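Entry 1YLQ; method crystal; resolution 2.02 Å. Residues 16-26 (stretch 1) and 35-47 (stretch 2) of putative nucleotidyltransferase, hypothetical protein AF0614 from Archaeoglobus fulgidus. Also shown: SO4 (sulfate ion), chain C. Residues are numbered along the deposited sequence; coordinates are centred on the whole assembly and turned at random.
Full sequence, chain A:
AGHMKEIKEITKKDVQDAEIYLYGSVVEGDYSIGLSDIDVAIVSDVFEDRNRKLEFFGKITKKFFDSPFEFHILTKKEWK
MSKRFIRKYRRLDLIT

Stretch 1, residues 16-26: QDAEIYLYGSV
Stretch 2, residues 35-47: LSDIDVAIVSDVF

What sets the frame? Strands 19-23 and 38-43 run antiparallel, their axes 159° apart and 4.7 Å at closest approach, with Glu19 opposite Val43, Tyr21 opposite Ala41 and Tyr23 opposite Asp39. These three pairs bond both ways: Glu19 N to Val43 O 3.0 Å and Val43 N to Glu19 O 2.9 Å; Tyr21 N to Ala41 O 2.9 Å and Ala41 N to Tyr21 O 2.8 Å; Tyr23 N to Asp39 O 2.9 Å and Asp39 N to Tyr23 O 2.8 Å. Phi/psi stay extended, such as -123/141 at Tyr21.

How do Tyr23 and Asp39, which cover the most surface, fit together? Tyr23 takes chi1 p (51°), laying its ring face against Asp39, itself m: Asp39 CB stands 3.4 Å from the Tyr23 ring centroid, 12° off the normal, a CH-pi contact. Ala41 meets the ring's edge, its CB 3.8 Å from Tyr23 CE1; the same methyl lies 4.3 Å from Tyr21 CB, and Tyr21 CD2 lies 3.7 Å from Val43 CG2.

What fills the sheet's other face? Ile20, Leu22, Val40 and Ile42, all buried, supply branched aliphatics: Ile20 CG2 touches Val40 CG1 at 3.6 Å, and Leu22 CD2, with Leu22 in mt, reaches Val40 CG2 at 3.9 Å.

Why glycine where strand gives way to helix? Gly24, the N-cap residue, has phi/psi 95/-173, where a CB would jam against the preceding carbonyl and fall 2.5 Å from Ser36 O. Beyond it, Ser25 N donates to Ser36 O at 2.8 Å, and Val26 N weakly to Asp37 O at 3.3 Å. One water donates to Tyr23 O (2.5 Å) and Asp37 O (2.8 Å).

What closes the far end? Ser44 (t) donates from OG to Asp17 OD1 (p) at 2.6 Å, and Ser44 OG also accepts from Val46 N at 3.0 Å.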

# COMPACT_ATOMS: atom_id res chain seq x y z
N GLN A 16 -11.46 11.03 -17.54
CA GLN A 16 -12.52 10.04 -17.50
C GLN A 16 -12.06 8.69 -18.04
O GLN A 16 -12.47 7.63 -17.54
CB GLN A 16 -13.73 10.53 -18.32
CG GLN A 16 -14.93 9.68 -18.12
CD GLN A 16 -16.17 10.36 -18.63
OE1 GLN A 16 -16.09 11.28 -19.45
NE2 GLN A 16 -17.35 9.91 -18.14
N ASP A 17 -11.23 8.71 -19.08
CA ASP A 17 -10.87 7.44 -19.72
C ASP A 17 -9.65 6.77 -19.12
O ASP A 17 -9.19 5.75 -19.65
CB ASP A 17 -10.70 7.61 -21.25
CG ASP A 17 -9.38 8.35 -21.65
OD1 ASP A 17 -8.51 8.67 -20.81
OD2 ASP A 17 -9.18 8.63 -22.85
N ALA A 18 -9.11 7.32 -18.03
CA ALA A 18 -7.87 6.78 -17.53
C ALA A 18 -8.00 5.38 -16.95
O ALA A 18 -9.07 4.96 -16.42
CB ALA A 18 -7.14 7.76 -16.57
N GLU A 19 -6.94 4.61 -17.11
CA GLU A 19 -6.89 3.30 -16.51
C GLU A 19 -5.82 3.30 -15.45
O GLU A 19 -4.82 4.03 -15.58
CB GLU A 19 -6.64 2.21 -17.53
CG GLU A 19 -7.84 2.00 -18.51
CD GLU A 19 -8.99 1.12 -17.93
OE1 GLU A 19 -9.35 1.15 -16.70
OE2 GLU A 19 -9.58 0.39 -18.75
N ILE A 20 -6.07 2.57 -14.37
CA ILE A 20 -5.12 2.58 -13.26
C ILE A 20 -4.63 1.17 -13.02
O ILE A 20 -5.44 0.24 -12.87
CB ILE A 20 -5.75 3.18 -11.95
CG1 ILE A 20 -6.27 4.60 -12.22
CG2 ILE A 20 -4.73 3.09 -10.77
CD1 ILE A 20 -7.41 5.01 -11.26
N TYR A 21 -3.32 1.05 -12.94
CA TYR A 21 -2.69 -0.22 -12.65
C TYR A 21 -1.81 -0.13 -11.41
O TYR A 21 -1.06 0.85 -11.27
CB TYR A 21 -1.78 -0.56 -13.83
CG TYR A 21 -2.51 -0.59 -15.14
CD1 TYR A 21 -3.14 -1.74 -15.57
CD2 TYR A 21 -2.55 0.55 -15.96
CE1 TYR A 21 -3.79 -1.80 -16.79
CE2 TYR A 21 -3.26 0.52 -17.19
CZ TYR A 21 -3.84 -0.67 -17.60
OH TYR A 21 -4.52 -0.73 -18.80
N LEU A 22 -1.82 -1.18 -10.59
CA LEU A 22 -1.02 -1.26 -9.35
C LEU A 22 0.14 -2.25 -9.52
O LEU A 22 -0.03 -3.33 -10.08
CB LEU A 22 -1.91 -1.69 -8.16
CG LEU A 22 -3.07 -0.74 -7.77
CD1 LEU A 22 -3.80 -1.25 -6.44
CD2 LEU A 22 -2.54 0.71 -7.58
N TYR A 23 1.33 -1.87 -9.10
CA TYR A 23 2.43 -2.82 -8.98
C TYR A 23 3.31 -2.36 -7.81
O TYR A 23 2.80 -1.72 -6.86
CB TYR A 23 3.18 -3.01 -10.33
CG TYR A 23 3.61 -1.73 -11.01
CD1 TYR A 23 2.65 -0.93 -11.63
CD2 TYR A 23 4.98 -1.35 -11.12
CE1 TYR A 23 2.99 0.24 -12.27
CE2 TYR A 23 5.35 -0.10 -11.79
CZ TYR A 23 4.30 0.64 -12.36
OH TYR A 23 4.44 1.81 -13.06
N GLY A 24 4.57 -2.75 -7.81
CA GLY A 24 5.47 -2.47 -6.67
C GLY A 24 5.49 -3.67 -5.70
O GLY A 24 4.95 -4.72 -6.02
N SER A 25 6.15 -3.53 -4.57
CA SER A 25 6.54 -4.71 -3.74
C SER A 25 5.36 -5.58 -3.36
O SER A 25 5.41 -6.81 -3.50
CB SER A 25 7.32 -4.31 -2.50
OG SER A 25 6.58 -3.45 -1.67
N VAL A 26 4.25 -4.94 -2.98
CA VAL A 26 3.11 -5.70 -2.46
C VAL A 26 2.50 -6.58 -3.54
O VAL A 26 2.31 -7.80 -3.35
CB VAL A 26 2.11 -4.80 -1.73
CG1 VAL A 26 0.88 -5.62 -1.25
CG2 VAL A 26 2.79 -4.19 -0.50
N LEU A 35 11.88 -2.11 -4.51
CA LEU A 35 10.75 -1.57 -5.29
C LEU A 35 9.95 -0.63 -4.39
O LEU A 35 10.00 -0.78 -3.16
CB LEU A 35 9.82 -2.70 -5.72
CG LEU A 35 10.28 -3.84 -6.63
CD1 LEU A 35 9.00 -4.62 -7.02
CD2 LEU A 35 11.00 -3.29 -7.84
N SER A 36 9.24 0.33 -4.97
CA SER A 36 8.27 1.09 -4.20
C SER A 36 7.15 0.20 -3.59
O SER A 36 6.80 -0.81 -4.18
CB SER A 36 7.65 2.18 -5.06
OG SER A 36 6.56 2.77 -4.36
N ASP A 37 6.58 0.58 -2.45
CA ASP A 37 5.52 -0.22 -1.78
C ASP A 37 4.33 -0.48 -2.70
O ASP A 37 3.91 -1.63 -2.89
CB ASP A 37 5.03 0.44 -0.49
CG ASP A 37 6.13 0.57 0.61
OD1 ASP A 37 7.13 -0.16 0.59
OD2 ASP A 37 5.99 1.43 1.50
N ILE A 38 3.75 0.60 -3.25
CA ILE A 38 2.72 0.50 -4.26
C ILE A 38 3.14 1.49 -5.37
O ILE A 38 3.30 2.71 -5.12
CB ILE A 38 1.30 0.81 -3.71
CG1 ILE A 38 0.94 -0.13 -2.55
CG2 ILE A 38 0.23 0.74 -4.86
CD1 ILE A 38 -0.35 0.32 -1.78
N ASP A 39 3.40 0.96 -6.55
CA ASP A 39 3.45 1.83 -7.77
C ASP A 39 2.04 1.93 -8.34
O ASP A 39 1.28 0.95 -8.33
CB ASP A 39 4.39 1.26 -8.80
CG ASP A 39 5.82 1.29 -8.33
OD1 ASP A 39 6.38 2.41 -8.26
OD2 ASP A 39 6.35 0.21 -7.96
N VAL A 40 1.69 3.12 -8.79
CA VAL A 40 0.37 3.40 -9.38
C VAL A 40 0.60 4.01 -10.75
O VAL A 40 1.06 5.15 -10.87
CB VAL A 40 -0.42 4.40 -8.55
CG1 VAL A 40 -1.88 4.50 -9.08
CG2 VAL A 40 -0.48 3.99 -7.08
N ALA A 41 0.28 3.27 -11.79
CA ALA A 41 0.39 3.84 -13.15
C ALA A 41 -1.01 4.32 -13.55
O ALA A 41 -1.99 3.58 -13.45
CB ALA A 41 0.93 2.82 -14.10
N ILE A 42 -1.12 5.60 -13.92
CA ILE A 42 -2.36 6.18 -14.37
C ILE A 42 -2.18 6.53 -15.85
O ILE A 42 -1.33 7.34 -16.20
CB ILE A 42 -2.73 7.39 -13.51
CG1 ILE A 42 -2.73 6.96 -12.01
CG2 ILE A 42 -4.15 8.03 -14.00
CD1 ILE A 42 -2.94 8.05 -11.05
N VAL A 43 -2.95 5.88 -16.72
CA VAL A 43 -2.56 5.75 -18.11
C VAL A 43 -3.68 6.27 -19.01
O VAL A 43 -4.82 5.80 -18.93
CB VAL A 43 -2.32 4.26 -18.47
CG1 VAL A 43 -1.98 4.09 -19.95
CG2 VAL A 43 -1.21 3.61 -17.52
N SER A 44 -3.35 7.23 -19.87
CA SER A 44 -4.35 7.75 -20.84
C SER A 44 -3.57 8.49 -21.90
O SER A 44 -2.56 9.12 -21.58
CB SER A 44 -5.29 8.75 -20.15
OG SER A 44 -6.06 9.43 -21.12
N ASP A 45 -4.06 8.50 -23.14
CA ASP A 45 -3.39 9.33 -24.15
C ASP A 45 -3.69 10.82 -23.98
O ASP A 45 -3.08 11.68 -24.62
CB ASP A 45 -3.68 8.86 -25.57
CG ASP A 45 -2.87 7.64 -25.94
OD1 ASP A 45 -1.86 7.29 -25.25
OD2 ASP A 45 -3.20 7.03 -26.97
N VAL A 46 -4.59 11.15 -23.08
CA VAL A 46 -4.69 12.58 -22.67
C VAL A 46 -3.32 13.13 -22.17
O VAL A 46 -3.00 14.28 -22.33
CB VAL A 46 -5.80 12.77 -21.60
CG1 VAL A 46 -5.87 14.19 -21.11
CG2 VAL A 46 -7.19 12.40 -22.22
N PHE A 47 -2.49 12.28 -21.60
CA PHE A 47 -1.19 12.70 -21.07
C PHE A 47 -0.13 12.90 -22.16
O PHE A 47 1.04 13.23 -21.84
CB PHE A 47 -0.74 11.71 -20.01
CG PHE A 47 -1.68 11.65 -18.81
CD1 PHE A 47 -2.09 12.82 -18.17
CD2 PHE A 47 -2.09 10.41 -18.29
CE1 PHE A 47 -2.94 12.77 -17.07
CE2 PHE A 47 -2.92 10.35 -17.15
CZ PHE A 47 -3.37 11.52 -16.56
S SO4 C . 9.87 1.15 -8.48
O1 SO4 C . 9.98 2.59 -8.34
O2 SO4 C . 8.82 0.54 -7.67
O3 SO4 C . 9.51 0.76 -9.84
O4 SO4 C . 11.17 0.61 -8.07
O HOH W 1 -7.31 9.48 -24.18
O HOH W 2 2.35 -3.05 -4.78
O HOH W 3 8.51 -1.85 -0.73